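Local coordinates for protein manganese lipoxygenase (Gaeumannomyces graminis, PDB 5FX8) that uses a manganese centre to oxygenate linoleic and alpha-linolenic acids, forming 11S- and 13R-hydroperoxides and converting the 11S intermediate into the 13R end product, at residues F119-I122 with T123-G126; A200-L203 with E204-H207; G341-D344 with Q345-L349; P393-P396 with F397-D400; R432-E435 with L436-I440. All coordinates share one frame; numbering follows the deposited sequence.

Contact 1. Residues F119-I122 with T123-G126. With NAG (2-acetamido-2-deoxy-beta-D-glucopyranose), chain K.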
loop_
_atom_site.group_PDB
_atom_site.type_symbol
_atom_site.label_atom_id
_atom_site.label_comp_id
_atom_site.label_asym_id
_atom_site.label_seq_id
_atom_site.Cartn_x
_atom_site.Cartn_y
_atom_site.Cartn_z
ATOM N N PHE A 119 -11.611 -19.320 2.124
ATOM C CA PHE A 119 -11.597 -20.378 3.129
ATOM C C PHE A 119 -12.709 -21.384 2.879
ATOM O O PHE A 119 -12.521 -22.589 3.082
ATOM C CB PHE A 119 -11.721 -19.777 4.527
ATOM C CG PHE A 119 -11.525 -20.770 5.647
ATOM C CD1 PHE A 119 -10.337 -21.472 5.781
ATOM C CD2 PHE A 119 -12.522 -20.968 6.596
ATOM C CE1 PHE A 119 -10.158 -22.354 6.825
ATOM C CE2 PHE A 119 -12.336 -21.842 7.631
ATOM C CZ PHE A 119 -11.152 -22.535 7.743
ATOM N N ALA A 120 -13.877 -20.911 2.452
ATOM C CA ALA A 120 -14.932 -21.856 2.131
ATOM C C ALA A 120 -14.491 -22.794 1.018
ATOM O O ALA A 120 -14.706 -24.004 1.099
ATOM C CB ALA A 120 -16.207 -21.108 1.761
ATOM N N ASP A 121 -13.815 -22.263 0.003
ATOM C CA ASP A 121 -13.334 -23.097 -1.092
ATOM C C ASP A 121 -12.297 -24.117 -0.622
ATOM O O ASP A 121 -12.410 -25.317 -0.907
ATOM C CB ASP A 121 -12.764 -22.201 -2.179
ATOM C CG ASP A 121 -12.303 -22.972 -3.379
ATOM O OD1 ASP A 121 -13.164 -23.374 -4.187
ATOM O OD2 ASP A 121 -11.080 -23.170 -3.525
ATOM N N ILE A 122 -11.268 -23.659 0.085
ATOM C CA ILE A 122 -10.234 -24.576 0.550
ATOM C C ILE A 122 -10.845 -25.662 1.415
ATOM O O ILE A 122 -10.607 -26.858 1.208
ATOM C CB ILE A 122 -9.145 -23.805 1.307
ATOM C CG1 ILE A 122 -8.447 -22.832 0.366
ATOM C CG2 ILE A 122 -8.158 -24.734 1.881
ATOM C CD1 ILE A 122 -7.318 -22.116 1.025
ATOM N N THR A 123 -11.643 -25.260 2.402
ATOM C CA THR A 123 -12.252 -26.241 3.286
ATOM C C THR A 123 -13.077 -27.234 2.495
ATOM O O THR A 123 -13.012 -28.443 2.744
ATOM C CB THR A 123 -13.124 -25.554 4.330
ATOM O OG1 THR A 123 -12.301 -24.740 5.175
ATOM C CG2 THR A 123 -13.840 -26.594 5.152
ATOM N N SER A 124 -13.830 -26.748 1.510
ATOM C CA SER A 124 -14.647 -27.657 0.723
ATOM C C SER A 124 -13.799 -28.637 -0.076
ATOM O O SER A 124 -14.264 -29.727 -0.403
ATOM C CB SER A 124 -15.540 -26.872 -0.208
ATOM O OG SER A 124 -14.733 -26.304 -1.199
ATOM N N ARG A 125 -12.573 -28.272 -0.423
ATOM C CA ARG A 125 -11.729 -29.182 -1.178
ATOM C C ARG A 125 -10.892 -30.069 -0.283
ATOM O O ARG A 125 -9.959 -30.718 -0.763
ATOM C CB ARG A 125 -10.824 -28.409 -2.133
ATOM C CG ARG A 125 -11.553 -27.738 -3.267
ATOM C CD ARG A 125 -10.676 -26.686 -3.900
ATOM N NE ARG A 125 -11.337 -26.007 -5.008
ATOM C CZ ARG A 125 -11.133 -26.297 -6.287
ATOM N NH1 ARG A 125 -10.273 -27.248 -6.623
ATOM N NH2 ARG A 125 -11.785 -25.635 -7.233
ATOM N N GLY A 126 -11.193 -30.112 1.002
ATOM C CA GLY A 126 -10.484 -30.988 1.881
ATOM C C GLY A 126 -9.240 -30.427 2.506
ATOM O O GLY A 126 -8.551 -31.158 3.216
HETATM C C1 NAG K . -14.408 -13.613 7.520
HETATM C C2 NAG K . -13.007 -13.896 7.993
HETATM C C3 NAG K . -12.872 -13.549 9.466
HETATM C C4 NAG K . -13.281 -12.107 9.686
HETATM C C5 NAG K . -14.688 -11.922 9.167
HETATM C C6 NAG K . -15.165 -10.504 9.249
HETATM C C7 NAG K . -11.519 -15.711 7.285
HETATM C C8 NAG K . -11.391 -17.181 7.076
HETATM N N2 NAG K . -12.690 -15.290 7.757
HETATM O O3 NAG K . -11.521 -13.681 9.869
HETATM O O4 NAG K . -13.210 -11.782 11.066
HETATM O O5 NAG K . -14.734 -12.280 7.783
HETATM O O6 NAG K . -16.450 -10.422 8.655
HETATM O O7 NAG K . -10.604 -14.948 7.059
#
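Thr-123 lies one turn beyond Phe-119 in the last turns of helix 86-124, which closes in a Schellman motif. Its OG1 sits 3.5 Å above the plane of the Phe-119 ring, over the centre, and also donates to Phe-119 O at 3.0 Å; its backbone N meets the same oxygen from the opposite face of the carbonyl plane. The Phe-119 side chain has further neighbours: its CB is 3.7 Å from C8 of an N-acetylglucosamine, and Val-530 of helix 526-539 packs against it. Ser-124 continues the helical pattern through its N to Ala-120 O and turns its OG to Asp-121 O. Arg-125, the first residue to leave helical geometry, still donates its N to Asp-121 O. With its chain extended from CG to NE, it brings NE 3.2 Å from Asp-121 OD2 in a salt bridge, the carboxylate and guanidinium planes lying 49° apart. Gly-126 is the C-prime residue, with positive phi (89°), and its N donates to Thr-123 O at 3.0 Å.

Contact 2. Residues A200-L203 with E204-H207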
loop_
_atom_site.group_PDB
_atom_site.type_symbol
_atom_site.label_atom_id
_atom_site.label_comp_id
_atom_site.label_asym_id
_atom_site.label_seq_id
_atom_site.Cartn_x
_atom_site.Cartn_y
_atom_site.Cartn_z
ATOM N N ALA A 200 31.835 -25.342 -8.275
ATOM C CA ALA A 200 33.029 -25.700 -9.035
ATOM C C ALA A 200 34.259 -24.929 -8.590
ATOM O O ALA A 200 35.264 -24.941 -9.290
ATOM C CB ALA A 200 32.829 -25.522 -10.543
ATOM N N THR A 201 34.212 -24.261 -7.447
ATOM C CA THR A 201 35.361 -23.507 -6.979
ATOM C C THR A 201 35.313 -23.542 -5.459
ATOM O O THR A 201 34.687 -24.429 -4.876
ATOM C CB THR A 201 35.378 -22.109 -7.641
ATOM O OG1 THR A 201 36.471 -21.315 -7.170
ATOM C CG2 THR A 201 34.066 -21.358 -7.444
ATOM N N THR A 202 36.000 -22.625 -4.797
ATOM C CA THR A 202 36.037 -22.628 -3.339
ATOM C C THR A 202 35.469 -21.340 -2.772
ATOM O O THR A 202 35.395 -20.318 -3.454
ATOM C CB THR A 202 37.451 -22.779 -2.808
ATOM O OG1 THR A 202 38.161 -21.564 -3.058
ATOM C CG2 THR A 202 38.139 -23.903 -3.506
ATOM N N LEU A 203 35.103 -21.396 -1.492
ATOM C CA LEU A 203 34.706 -20.187 -0.782
ATOM C C LEU A 203 35.822 -19.155 -0.766
ATOM O O LEU A 203 35.563 -17.958 -0.878
ATOM C CB LEU A 203 34.295 -20.511 0.651
ATOM C CG LEU A 203 32.908 -21.061 0.922
ATOM C CD1 LEU A 203 32.723 -21.011 2.380
ATOM C CD2 LEU A 203 31.839 -20.265 0.263
ATOM N N GLU A 204 37.070 -19.587 -0.601
ATOM C CA GLU A 204 38.170 -18.635 -0.634
ATOM C C GLU A 204 38.242 -17.945 -1.988
ATOM O O GLU A 204 38.323 -16.718 -2.065
ATOM C CB GLU A 204 39.474 -19.344 -0.303
ATOM C CG GLU A 204 39.561 -19.820 1.156
ATOM C CD GLU A 204 38.628 -21.018 1.535
ATOM O OE1 GLU A 204 38.315 -21.887 0.684
ATOM O OE2 GLU A 204 38.213 -21.095 2.723
ATOM N N ALA A 205 38.188 -18.717 -3.073
ATOM C CA ALA A 205 38.303 -18.107 -4.391
ATOM C C ALA A 205 37.082 -17.265 -4.714
ATOM O O ALA A 205 37.211 -16.185 -5.298
ATOM C CB ALA A 205 38.511 -19.167 -5.464
ATOM N N LEU A 206 35.892 -17.730 -4.339
ATOM C CA LEU A 206 34.710 -16.916 -4.576
ATOM C C LEU A 206 34.788 -15.618 -3.801
ATOM O O LEU A 206 34.401 -14.563 -4.307
ATOM C CB LEU A 206 33.455 -17.682 -4.205
ATOM C CG LEU A 206 33.070 -18.771 -5.185
ATOM C CD1 LEU A 206 31.974 -19.617 -4.584
ATOM C CD2 LEU A 206 32.617 -18.154 -6.465
ATOM N N HIS A 207 35.318 -15.673 -2.584
ATOM C CA HIS A 207 35.483 -14.474 -1.774
ATOM C C HIS A 207 36.515 -13.527 -2.390
ATOM O O HIS A 207 36.274 -12.322 -2.514
ATOM C CB HIS A 207 35.865 -14.894 -0.354
ATOM C CG HIS A 207 35.962 -13.765 0.627
ATOM N ND1 HIS A 207 36.470 -13.933 1.893
ATOM C CD2 HIS A 207 35.625 -12.463 0.531
ATOM C CE1 HIS A 207 36.452 -12.779 2.528
ATOM N NE2 HIS A 207 35.940 -11.874 1.725
#
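Thr-202 and Ala-205 are joined by a capping bond: Ala-205 N donates to Thr-202 OG1 over 2.8 Å, nearly straight at 168°. Chi1 of Thr-202 (71°) sets the hydroxyl between its own backbone N and carbonyl carbon, within reach of Ala-205 N. Two backbone bonds follow, Leu-206 N to Thr-202 O at 2.8 Å and His-207 N to Leu-203 O at 2.9 Å, and with them the helical hydrogen-bonding pattern begins. The His-207 imidazole leads away from the turn, where NE2 bonds to His-180 O.

Van der Waals contacts come from the residue before the cap. Thr-201 splits its two branches between neighbouring positions of the helix: OG1 lies 3.4 Å from Ala-205 CB, while the methyl CG2 crosses the Leu-206 side chain with 3.6 Å to its CG. Leu-203 and Leu-206 are buried, both against Leu-212 of the antiparallel sheet, and they also reach Val-195 and Thr-199 respectively on the preceding helix.

The Thr-201 and Leu-206 pair occupies the positions of a hydrophobic staple, bracketing the threonine N-cap that starts helix 203-208 after the short link from helix 192-199.

Contact 3. Residues G341-D344 with Q345-L349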
loop_
_atom_site.group_PDB
_atom_site.type_symbol
_atom_site.label_atom_id
_atom_site.label_comp_id
_atom_site.label_asym_id
_atom_site.label_seq_id
_atom_site.Cartn_x
_atom_site.Cartn_y
_atom_site.Cartn_z
ATOM N N GLY A 341 -2.793 -7.636 18.289
ATOM C CA GLY A 341 -3.190 -7.064 17.034
ATOM C C GLY A 341 -2.794 -7.960 15.889
ATOM O O GLY A 341 -2.385 -9.108 16.058
ATOM N N PHE A 342 -2.880 -7.389 14.692
ATOM C CA PHE A 342 -2.745 -8.182 13.483
ATOM C C PHE A 342 -1.361 -8.775 13.347
ATOM O O PHE A 342 -1.198 -9.884 12.807
ATOM C CB PHE A 342 -3.057 -7.324 12.283
ATOM C CG PHE A 342 -4.432 -6.813 12.271
ATOM C CD1 PHE A 342 -5.497 -7.671 12.322
ATOM C CD2 PHE A 342 -4.672 -5.464 12.177
ATOM C CE1 PHE A 342 -6.764 -7.202 12.281
ATOM C CE2 PHE A 342 -5.956 -4.994 12.136
ATOM C CZ PHE A 342 -6.998 -5.880 12.203
ATOM N N TRP A 343 -0.348 -8.058 13.820
ATOM C CA TRP A 343 0.984 -8.633 13.787
ATOM C C TRP A 343 1.031 -9.877 14.651
ATOM O O TRP A 343 1.373 -10.960 14.166
ATOM C CB TRP A 343 2.048 -7.621 14.219
ATOM C CG TRP A 343 3.449 -8.216 14.205
ATOM C CD1 TRP A 343 4.048 -8.886 15.215
ATOM C CD2 TRP A 343 4.399 -8.203 13.125
ATOM N NE1 TRP A 343 5.300 -9.307 14.846
ATOM C CE2 TRP A 343 5.544 -8.896 13.568
ATOM C CE3 TRP A 343 4.400 -7.661 11.833
ATOM C CZ2 TRP A 343 6.681 -9.060 12.770
ATOM C CZ3 TRP A 343 5.523 -7.844 11.033
ATOM C CH2 TRP A 343 6.653 -8.523 11.511
ATOM N N ASP A 344 0.641 -9.749 15.927
ATOM C CA ASP A 344 0.667 -10.890 16.845
ATOM C C ASP A 344 -0.134 -12.053 16.296
ATOM O O ASP A 344 0.303 -13.199 16.372
ATOM C CB ASP A 344 0.127 -10.498 18.228
ATOM C CG ASP A 344 1.160 -9.808 19.092
ATOM O OD1 ASP A 344 2.377 -9.985 18.852
ATOM O OD2 ASP A 344 0.748 -9.091 20.026
ATOM N N GLN A 345 -1.296 -11.761 15.711
ATOM C CA GLN A 345 -2.150 -12.796 15.149
ATOM C C GLN A 345 -1.445 -13.592 14.061
ATOM O O GLN A 345 -1.721 -14.777 13.901
ATOM C CB GLN A 345 -3.422 -12.188 14.573
ATOM C CG GLN A 345 -4.371 -11.553 15.536
ATOM C CD GLN A 345 -5.448 -10.730 14.814
ATOM O OE1 GLN A 345 -5.766 -10.991 13.647
ATOM N NE2 GLN A 345 -5.994 -9.714 15.498
ATOM N N ASN A 346 -0.575 -12.955 13.263
ATOM C CA ASN A 346 -0.091 -13.630 12.064
ATOM C C ASN A 346 1.398 -13.926 12.025
ATOM O O ASN A 346 1.802 -14.875 11.366
ATOM C CB ASN A 346 -0.445 -12.811 10.829
ATOM C CG ASN A 346 -1.908 -12.701 10.628
ATOM O OD1 ASN A 346 -2.520 -13.581 10.062
ATOM N ND2 ASN A 346 -2.491 -11.618 11.101
ATOM N N PHE A 347 2.229 -13.147 12.672
ATOM C CA PHE A 347 3.655 -13.345 12.523
ATOM C C PHE A 347 4.222 -14.147 13.686
ATOM O O PHE A 347 3.610 -14.274 14.753
ATOM C CB PHE A 347 4.370 -12.007 12.416
ATOM C CG PHE A 347 4.142 -11.294 11.114
ATOM C CD1 PHE A 347 2.935 -10.683 10.836
ATOM C CD2 PHE A 347 5.155 -11.204 10.184
ATOM C CE1 PHE A 347 2.752 -10.025 9.653
ATOM C CE2 PHE A 347 4.980 -10.534 9.008
ATOM C CZ PHE A 347 3.784 -9.945 8.735
ATOM N N GLY A 348 5.416 -14.698 13.442
ATOM C CA GLY A 348 6.166 -15.531 14.343
ATOM C C GLY A 348 6.693 -14.819 15.565
ATOM O O GLY A 348 6.461 -15.273 16.680
ATOM N N LEU A 349 7.378 -13.714 15.377
ATOM C CA LEU A 349 7.899 -12.908 16.466
ATOM C C LEU A 349 6.834 -11.956 17.008
ATOM O O LEU A 349 6.023 -11.419 16.247
ATOM C CB LEU A 349 9.103 -12.107 15.998
ATOM C CG LEU A 349 10.289 -12.922 15.506
ATOM C CD1 LEU A 349 11.494 -12.052 15.453
ATOM C CD2 LEU A 349 10.568 -14.096 16.399
HETATM O O HOH W 1 1.058 -15.824 14.926
#
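Trp-343 NE1 donates to Leu-349 O over 2.6 Å, the oxygen tilted 23° from the indole plane, which ties the helix to the following loop. Trp-343 O takes both Phe-347 N at 2.8 Å and Asn-346 N. Asn-346 folds its amide back on the same turn: ND2 reaches Phe-342 O at 2.8 Å, in the carbonyl plane and on a lone pair. The Asp-344 carboxylate bonds to Gly-340 N and Ala-351 N, and a water links Asp-344 O with Phe-347 O.

Trp-343 CG stands opposite its backbone N (chi1 179°), which lays the indole over Phe-347; its six-membered ring and the phenyl are face to face, centroids 3.6 Å apart and planes at 5°. Phe-347 CB makes a CH-pi contact with the five-membered ring. Gln-345 OE1 approaches the edge of the Phe-342 ring at CD1, and Phe-342 packs on Ala-334 of the second subunit.

The stacked pair lies near the manganese site: the Trp-343 side chain is about 8 Å from that of the ligand His-290 and about 11 Å from the metal.

Contact 4. Residues P393-P396 with F397-D400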
loop_
_atom_site.group_PDB
_atom_site.type_symbol
_atom_site.label_atom_id
_atom_site.label_comp_id
_atom_site.label_asym_id
_atom_site.label_seq_id
_atom_site.Cartn_x
_atom_site.Cartn_y
_atom_site.Cartn_z
ATOM N N PRO A 393 24.671 -9.439 -13.555
ATOM C CA PRO A 393 23.998 -9.341 -14.855
ATOM C C PRO A 393 22.554 -8.856 -14.789
ATOM O O PRO A 393 22.061 -8.318 -15.782
ATOM C CB PRO A 393 24.109 -10.770 -15.415
ATOM C CG PRO A 393 24.524 -11.619 -14.300
ATOM C CD PRO A 393 25.260 -10.768 -13.337
ATOM N N HIS A 394 21.859 -8.999 -13.668
ATOM C CA HIS A 394 20.442 -8.655 -13.595
ATOM C C HIS A 394 20.125 -8.148 -12.203
ATOM O O HIS A 394 20.328 -8.864 -11.222
ATOM C CB HIS A 394 19.565 -9.855 -13.912
ATOM C CG HIS A 394 19.711 -10.353 -15.307
ATOM N ND1 HIS A 394 19.186 -9.682 -16.390
ATOM C CD2 HIS A 394 20.327 -11.451 -15.801
ATOM C CE1 HIS A 394 19.474 -10.347 -17.494
ATOM N NE2 HIS A 394 20.169 -11.419 -17.164
ATOM N N PHE A 395 19.630 -6.922 -12.127
ATOM C CA PHE A 395 19.246 -6.287 -10.868
ATOM C C PHE A 395 17.927 -5.580 -11.143
ATOM O O PHE A 395 17.884 -4.369 -11.381
ATOM C CB PHE A 395 20.341 -5.335 -10.388
ATOM C CG PHE A 395 20.217 -4.906 -8.955
ATOM C CD1 PHE A 395 19.065 -5.135 -8.229
ATOM C CD2 PHE A 395 21.256 -4.239 -8.347
ATOM C CE1 PHE A 395 18.964 -4.722 -6.957
ATOM C CE2 PHE A 395 21.158 -3.829 -7.056
ATOM C CZ PHE A 395 20.020 -4.062 -6.359
ATOM N N PRO A 396 16.821 -6.328 -11.159
ATOM C CA PRO A 396 15.557 -5.739 -11.622
ATOM C C PRO A 396 15.086 -4.574 -10.782
ATOM O O PRO A 396 14.548 -3.608 -11.331
ATOM C CB PRO A 396 14.593 -6.926 -11.560
ATOM C CG PRO A 396 15.423 -8.063 -11.707
ATOM C CD PRO A 396 16.703 -7.781 -11.012
ATOM N N PHE A 397 15.302 -4.613 -9.473
ATOM C CA PHE A 397 14.950 -3.454 -8.670
ATOM C C PHE A 397 15.732 -2.228 -9.103
ATOM O O PHE A 397 15.167 -1.154 -9.235
ATOM C CB PHE A 397 15.177 -3.740 -7.198
ATOM C CG PHE A 397 15.236 -2.526 -6.365
ATOM C CD1 PHE A 397 14.082 -1.921 -5.918
ATOM C CD2 PHE A 397 16.440 -1.976 -6.024
ATOM C CE1 PHE A 397 14.144 -0.817 -5.155
ATOM C CE2 PHE A 397 16.494 -0.864 -5.265
ATOM C CZ PHE A 397 15.347 -0.287 -4.830
ATOM N N TYR A 398 17.031 -2.368 -9.320
ATOM C CA TYR A 398 17.839 -1.235 -9.731
ATOM C C TYR A 398 17.389 -0.695 -11.083
ATOM O O TYR A 398 17.388 0.514 -11.300
ATOM C CB TYR A 398 19.301 -1.659 -9.759
ATOM C CG TYR A 398 20.284 -0.595 -10.093
ATOM C CD1 TYR A 398 20.048 0.723 -9.762
ATOM C CD2 TYR A 398 21.456 -0.908 -10.748
ATOM C CE1 TYR A 398 20.937 1.675 -10.059
ATOM C CE2 TYR A 398 22.348 0.044 -11.055
ATOM C CZ TYR A 398 22.089 1.333 -10.710
ATOM O OH TYR A 398 22.982 2.312 -11.021
ATOM N N GLU A 399 16.987 -1.559 -12.006
ATOM C CA GLU A 399 16.646 -1.067 -13.334
ATOM C C GLU A 399 15.303 -0.353 -13.323
ATOM O O GLU A 399 15.172 0.765 -13.837
ATOM C CB GLU A 399 16.654 -2.231 -14.330
ATOM C CG GLU A 399 18.020 -2.914 -14.499
ATOM C CD GLU A 399 17.953 -4.446 -14.697
ATOM O OE1 GLU A 399 16.879 -5.001 -15.033
ATOM O OE2 GLU A 399 19.004 -5.108 -14.534
ATOM N N ASP A 400 14.295 -0.982 -12.722
ATOM C CA ASP A 400 13.011 -0.313 -12.548
ATOM C C ASP A 400 13.145 0.967 -11.732
ATOM O O ASP A 400 12.563 1.996 -12.090
ATOM C CB ASP A 400 12.016 -1.279 -11.917
ATOM C CG ASP A 400 11.464 -2.242 -12.925
ATOM O OD1 ASP A 400 11.761 -2.006 -14.100
ATOM O OD2 ASP A 400 10.742 -3.208 -12.596
#
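Phe-395 and Glu-399 are bonded twice, once through a side chain and once through the backbone. Phe-395 N donates to Glu-399 OE2 over 3.1 Å in a straight bond (169°), arriving from above the carboxylate plane. In return Glu-399 N donates to Phe-395 O at 3.0 Å. The carboxylate can fold back because the Glu-399 chain bends at chi2, with CG leaving beside its backbone N (chi1 -62°). Asp-400 N follows with a bond to Pro-396 O at 3.0 Å; its carboxylate forms a salt bridge with Arg-589.

These bonds start helix 396-420: Phe-395 holds the N-cap position and Pro-396 the first helical turn, where a proline has no N-H to offer and none is needed. Glu-399, four residues after the cap, folds its carboxylate back to the helix start, where a negative charge would probably interact favourably with the positive end of the helix dipole.

The aromatic contacts gather round the Phe-395 ring. Tyr-398 CB stands over one face in a CH-pi contact, 3.6 Å from the centroid and offset toward the rim. The Tyr-398 ring is oblique to it, its plane turned by 55°, and its OH bonds to Glu-375 OE2 and to Leu-235 N of the zonadhesin chain. Phe-397 runs alongside Phe-395, pointing the same way, with CD2 3.8 Å from Phe-395 CE1. Its ring meets Tyr-174 edge-to-face and packs on Trp-472 and Val-480.

Contact 5. Residues R432-E435 with L436-I440. With NAG (2-acetamido-2-deoxy-beta-D-glucopyranose), chain E.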
loop_
_atom_site.group_PDB
_atom_site.type_symbol
_atom_site.label_atom_id
_atom_site.label_comp_id
_atom_site.label_asym_id
_atom_site.label_seq_id
_atom_site.Cartn_x
_atom_site.Cartn_y
_atom_site.Cartn_z
ATOM N N ARG A 432 19.074 32.976 -1.016
ATOM C CA ARG A 432 18.324 34.055 -0.403
ATOM C C ARG A 432 16.888 33.682 -0.056
ATOM O O ARG A 432 16.120 34.567 0.338
ATOM C CB ARG A 432 18.317 35.265 -1.325
ATOM C CG ARG A 432 19.662 35.812 -1.576
ATOM C CD ARG A 432 19.612 37.022 -2.455
ATOM N NE ARG A 432 20.671 36.876 -3.420
ATOM C CZ ARG A 432 20.434 36.654 -4.693
ATOM N NH1 ARG A 432 19.177 36.631 -5.103
ATOM N NH2 ARG A 432 21.431 36.494 -5.548
ATOM N N ASP A 433 16.504 32.421 -0.234
ATOM C CA ASP A 433 15.240 31.850 0.252
ATOM C C ASP A 433 15.466 31.438 1.706
ATOM O O ASP A 433 15.859 30.314 2.001
ATOM C CB ASP A 433 14.818 30.667 -0.624
ATOM C CG ASP A 433 13.508 30.019 -0.198
ATOM O OD1 ASP A 433 13.050 30.258 0.917
ATOM O OD2 ASP A 433 12.936 29.233 -0.978
ATOM N N TYR A 434 15.226 32.374 2.628
ATOM C CA TYR A 434 15.504 32.110 4.030
ATOM C C TYR A 434 14.608 31.012 4.583
ATOM O O TYR A 434 15.008 30.315 5.519
ATOM C CB TYR A 434 15.389 33.397 4.859
ATOM C CG TYR A 434 14.049 34.079 4.770
ATOM C CD1 TYR A 434 13.005 33.691 5.571
ATOM C CD2 TYR A 434 13.833 35.102 3.869
ATOM C CE1 TYR A 434 11.817 34.292 5.481
ATOM C CE2 TYR A 434 12.654 35.698 3.778
ATOM C CZ TYR A 434 11.644 35.304 4.581
ATOM O OH TYR A 434 10.438 35.938 4.461
ATOM N N GLU A 435 13.437 30.794 3.986
ATOM C CA GLU A 435 12.607 29.673 4.415
ATOM C C GLU A 435 13.269 28.340 4.089
ATOM O O GLU A 435 13.331 27.460 4.947
ATOM C CB GLU A 435 11.216 29.779 3.791
ATOM C CG GLU A 435 10.419 30.952 4.330
ATOM C CD GLU A 435 9.073 31.136 3.688
ATOM O OE1 GLU A 435 8.698 30.376 2.802
ATOM O OE2 GLU A 435 8.376 32.085 4.069
ATOM N N LEU A 436 13.783 28.173 2.866
ATOM C CA LEU A 436 14.480 26.936 2.525
ATOM C C LEU A 436 15.697 26.717 3.412
ATOM O O LEU A 436 15.928 25.607 3.915
ATOM C CB LEU A 436 14.911 26.958 1.065
ATOM C CG LEU A 436 15.632 25.700 0.607
ATOM C CD1 LEU A 436 14.626 24.623 0.419
ATOM C CD2 LEU A 436 16.274 26.014 -0.676
ATOM N N GLN A 437 16.493 27.763 3.604
ATOM C CA GLN A 437 17.674 27.655 4.449
ATOM C C GLN A 437 17.300 27.362 5.889
ATOM O O GLN A 437 18.012 26.637 6.586
ATOM C CB GLN A 437 18.500 28.936 4.362
ATOM C CG GLN A 437 19.047 29.285 2.976
ATOM C CD GLN A 437 19.763 28.148 2.200
ATOM O OE1 GLN A 437 20.513 27.350 2.746
ATOM N NE2 GLN A 437 19.552 28.125 0.908
ATOM N N ASN A 438 16.181 27.904 6.353
ATOM C CA ASN A 438 15.709 27.553 7.687
ATOM C C ASN A 438 15.303 26.100 7.753
ATOM O O ASN A 438 15.603 25.422 8.727
ATOM C CB ASN A 438 14.541 28.430 8.103
ATOM C CG ASN A 438 14.980 29.783 8.498
ATOM O OD1 ASN A 438 16.164 30.017 8.649
ATOM N ND2 ASN A 438 14.042 30.696 8.655
ATOM N N TRP A 439 14.603 25.609 6.738
ATOM C CA TRP A 439 14.284 24.189 6.688
ATOM C C TRP A 439 15.532 23.340 6.852
ATOM O O TRP A 439 15.516 22.342 7.571
ATOM C CB TRP A 439 13.589 23.873 5.373
ATOM C CG TRP A 439 13.287 22.476 5.142
ATOM C CD1 TRP A 439 13.015 21.537 6.075
ATOM C CD2 TRP A 439 13.217 21.823 3.879
ATOM N NE1 TRP A 439 12.763 20.333 5.478
ATOM C CE2 TRP A 439 12.887 20.477 4.125
ATOM C CE3 TRP A 439 13.394 22.241 2.563
ATOM C CZ2 TRP A 439 12.729 19.544 3.101
ATOM C CZ3 TRP A 439 13.245 21.316 1.551
ATOM C CH2 TRP A 439 12.919 19.979 1.825
ATOM N N ILE A 440 16.623 23.713 6.194
ATOM C CA ILE A 440 17.809 22.867 6.267
ATOM C C ILE A 440 18.429 22.942 7.653
ATOM O O ILE A 440 18.814 21.925 8.238
ATOM C CB ILE A 440 18.812 23.252 5.176
ATOM C CG1 ILE A 440 18.119 23.270 3.823
ATOM C CG2 ILE A 440 19.964 22.291 5.170
ATOM C CD1 ILE A 440 17.555 21.973 3.442
HETATM C C1 NAG E . 11.290 37.336 7.752
HETATM C C2 NAG E . 11.835 38.770 7.777
HETATM C C3 NAG E . 13.278 38.808 7.267
HETATM C C4 NAG E . 14.133 37.783 7.994
HETATM C C5 NAG E . 13.474 36.421 7.879
HETATM C C6 NAG E . 14.210 35.338 8.610
HETATM C C7 NAG E . 10.270 40.648 7.456
HETATM C C8 NAG E . 9.513 41.461 6.442
HETATM N N2 NAG E . 11.007 39.648 6.968
HETATM O O3 NAG E . 13.816 40.123 7.394
HETATM O O4 NAG E . 15.426 37.704 7.409
HETATM O O5 NAG E . 12.165 36.484 8.447
HETATM O O6 NAG E . 14.250 35.634 9.995
HETATM O O7 NAG E . 10.214 40.885 8.650
#
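Asp-433 caps the N-terminus of helix 434-444 through OD1, which accepts from Leu-436 N at 2.9 Å, while its OD2 is gripped by both His-312 NE2 and Tyr-420 OH. A chi1 of -180° carries Asp-433 CG to the side away from its own N, and the side chain crosses that of Leu-436 at about a right angle, Asp-433 CG lying 3.6 Å from Leu-436 CB. Leu-436 N comes from above the carboxylate plane, 67° out of it. Helical bonds follow: Gln-437 N to Asp-433 O, Asn-438 N to Tyr-434 O at 2.8 Å and Trp-439 N to Glu-435 O at 2.9 Å.

An N-acetylglucosamine lies over one face of the Tyr-434 ring, C5 being 3.6 Å from Tyr-434 CD1 and offset toward the rim; Asn-438 ND2 is near the ring edge. Glu-435 forms a salt bridge with Arg-59, and Trp-439 donates NE1 to Val-300 O.

Bonded at both oxygens, the buried Asp-433 carboxylate is probably ionised, and its charge would suit the first-turn N-H groups.

In the fold
All five contacts are local, each at or next to a helix end, and none touches another. Contacts 3 and 4 lie nearest the manganese site, on opposite sides of the chain's centre, their own centres 32 Å apart. The Phe-347 side chain of contact 3 is about 8 Å from that of the ligand Asn-482, and the Phe-397 side chain of contact 4 about 10 Å from that of His-478. Contacts 1 and 5 are the farthest apart, their centres 61 Å from each other on opposite sides of the chain's centre, each with an aromatic residue beside an N-acetylglucosamine. Contact 2 is remote from the annotated sites; its nearest atoms come to about 12 Å from those of contact 4.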